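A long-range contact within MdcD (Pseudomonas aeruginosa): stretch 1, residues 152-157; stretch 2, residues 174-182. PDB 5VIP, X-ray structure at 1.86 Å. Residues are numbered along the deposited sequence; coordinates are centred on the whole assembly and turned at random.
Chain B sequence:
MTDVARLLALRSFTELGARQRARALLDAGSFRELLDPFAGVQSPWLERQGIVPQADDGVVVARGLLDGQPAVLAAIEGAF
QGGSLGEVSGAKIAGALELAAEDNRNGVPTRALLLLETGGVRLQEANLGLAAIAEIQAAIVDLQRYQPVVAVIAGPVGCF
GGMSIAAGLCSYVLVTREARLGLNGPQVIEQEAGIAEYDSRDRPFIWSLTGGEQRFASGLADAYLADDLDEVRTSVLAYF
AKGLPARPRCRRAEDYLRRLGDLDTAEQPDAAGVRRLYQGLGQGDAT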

# COMPACT_ATOMS: atom_id res chain seq x y z
N VAL B 152 -8.99 -0.77 13.44
CA VAL B 152 -9.09 -0.05 14.70
C VAL B 152 -7.71 0.54 15.00
O VAL B 152 -6.70 -0.18 15.04
N ILE B 153 -7.68 1.85 15.18
CA ILE B 153 -6.44 2.56 15.52
C ILE B 153 -6.70 3.26 16.85
O ILE B 153 -7.47 4.21 16.91
N ALA B 154 -6.12 2.75 17.92
CA ALA B 154 -6.49 3.24 19.24
C ALA B 154 -5.36 3.98 19.94
O ALA B 154 -5.59 4.66 20.94
N GLY B 155 -4.15 3.86 19.42
CA GLY B 155 -3.01 4.38 20.15
C GLY B 155 -2.50 3.37 21.17
O GLY B 155 -3.13 2.33 21.41
N PRO B 156 -1.37 3.69 21.82
CA PRO B 156 -0.69 4.99 21.77
C PRO B 156 0.25 5.20 20.57
O PRO B 156 0.62 6.34 20.29
N VAL B 157 0.66 4.13 19.89
CA VAL B 157 1.54 4.30 18.75
C VAL B 157 0.79 4.93 17.57
O VAL B 157 1.31 5.82 16.89
N LEU B 174 -11.88 2.93 12.58
CA LEU B 174 -12.37 3.39 13.88
C LEU B 174 -11.20 3.92 14.67
O LEU B 174 -10.15 3.27 14.75
N VAL B 175 -11.36 5.10 15.27
CA VAL B 175 -10.26 5.71 16.00
C VAL B 175 -10.69 6.18 17.39
O VAL B 175 -11.87 6.45 17.64
N THR B 176 -9.72 6.29 18.29
CA THR B 176 -9.94 6.89 19.60
C THR B 176 -9.34 8.29 19.61
O THR B 176 -8.68 8.70 18.65
N ARG B 177 -9.53 9.01 20.71
CA ARG B 177 -8.89 10.31 20.89
C ARG B 177 -7.36 10.21 20.88
O ARG B 177 -6.68 11.10 20.36
N GLU B 178 -6.82 9.13 21.45
CA GLU B 178 -5.37 8.94 21.52
C GLU B 178 -4.75 8.42 20.22
O GLU B 178 -3.52 8.29 20.10
N ALA B 179 -5.59 8.12 19.23
CA ALA B 179 -5.09 7.59 17.98
C ALA B 179 -4.52 8.68 17.11
O ALA B 179 -5.05 9.79 17.07
N ARG B 180 -3.46 8.34 16.38
CA ARG B 180 -3.00 9.12 15.23
C ARG B 180 -2.94 8.23 13.99
O ARG B 180 -2.59 7.06 14.07
N LEU B 181 -3.28 8.80 12.84
CA LEU B 181 -3.25 8.08 11.57
C LEU B 181 -2.68 8.98 10.49
O LEU B 181 -3.20 10.05 10.23
N GLY B 182 -1.62 8.54 9.83
CA GLY B 182 -1.08 9.35 8.76
C GLY B 182 -0.01 8.62 7.99
O GLY B 182 0.42 7.54 8.39

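The two stretches meet as neighbouring parallel strands and stay close in the loops that follow, burying 535 Å² in all. Ile 153 N donates a nearly linear hydrogen bond to Leu 174 O (2.9 Å), and Thr 176 N returns a weak one to Ile 153 O (3.4 Å). This register places Val 152 beside Leu 174 on one face of the sheet and Ile 153 beside Val 175 on the other. On the first face Val 152 (t) and Leu 174 (m, t) lie in apolar contact; their side chains come no closer than 4.2 Å, between Val 152 CG2 and Leu 174 CD1.

Ile 153 is the main bump, with 117 Å² covered by stretch 2. It fills a hollow lined by Val 175, Ala 179 and Leu 181. With chi1 m and chi2 t, it sends CD1 to 3.7 Å from CD1 of Leu 181 (t, p), while its CG2 lies 3.9 Å from Ala 179 CB and 3.6 Å from Arg 180 O. Ile 153 CB sits 4.2 Å from CG1 of Val 175 (m). The small side chain of Ala 179 points toward stretch 1 and fits closely, its CB only 3.0 Å from Ile 153 O.

Thr 176 begins a type I turn that ends at Ala 179. Its p rotamer lets OG1 donate a hydrogen bond to Ala 154 O (2.7 Å), while its CG2 rests 3.9 Å from Ala 154 CB. The turn then leaves little room at Gly 155: an ideal CB there would lie 2.7 Å from Glu 178 O, a clash. Glu 178 (m, m) contributes its CB, 3.8 Å from Ala 154 O. Farther out, the side chain of Arg 180 (m, t, m) starts out sideways, but its end reaches back, placing NH2 3.3 Å from Val 157 O.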

# COMPACT_ATOMS: atom_id res chain seq x y z
CB VAL B 152 -9.56 -0.99 15.83
CG1 VAL B 152 -9.45 -0.31 17.18
CG2 VAL B 152 -11.01 -1.45 15.56
CB ILE B 153 -6.06 3.58 14.44
CG1 ILE B 153 -6.02 2.90 13.07
CG2 ILE B 153 -4.73 4.23 14.77
CD1 ILE B 153 -6.27 3.84 11.94
CB ALA B 154 -6.98 2.09 20.13
CB PRO B 156 0.10 5.02 23.08
CG PRO B 156 0.42 3.57 23.33
CD PRO B 156 -0.73 2.76 22.78
CB VAL B 157 2.17 2.95 18.32
CG1 VAL B 157 2.98 3.11 17.05
CG2 VAL B 157 3.03 2.37 19.44
CB LEU B 174 -13.08 2.27 14.65
CG LEU B 174 -13.99 1.31 13.86
CD1 LEU B 174 -14.76 0.35 14.78
CD2 LEU B 174 -14.91 2.04 12.92
CB VAL B 175 -9.66 6.90 15.23
CG1 VAL B 175 -9.04 6.44 13.89
CG2 VAL B 175 -10.74 7.98 15.00
CB THR B 176 -9.31 6.06 20.73
OG1 THR B 176 -7.89 6.01 20.53
CG2 THR B 176 -9.85 4.64 20.72
CB ARG B 177 -9.35 10.96 22.20
CG ARG B 177 -8.73 12.33 22.44
CD ARG B 177 -9.58 13.23 23.33
NE ARG B 177 -9.26 14.64 23.14
CZ ARG B 177 -8.07 15.19 23.36
NH1 ARG B 177 -7.05 14.47 23.81
NH2 ARG B 177 -7.89 16.49 23.14
CB GLU B 178 -5.01 7.99 22.66
CG GLU B 178 -4.76 8.68 24.00
CD GLU B 178 -3.64 9.71 23.94
OE1 GLU B 178 -2.46 9.32 24.04
OE2 GLU B 178 -3.95 10.92 23.81
CB ALA B 179 -6.20 6.88 17.22
CB ARG B 180 -1.64 9.74 15.51
CG ARG B 180 -1.65 10.80 16.62
CD ARG B 180 -0.22 11.19 17.02
NE ARG B 180 0.54 10.04 17.53
CZ ARG B 180 1.84 9.82 17.29
NH1 ARG B 180 2.53 10.66 16.54
NH2 ARG B 180 2.43 8.74 17.79
CB LEU B 181 -4.66 7.63 11.16
CG LEU B 181 -4.89 7.03 9.78
CD1 LEU B 181 -4.08 5.73 9.57
CD2 LEU B 181 -6.40 6.76 9.60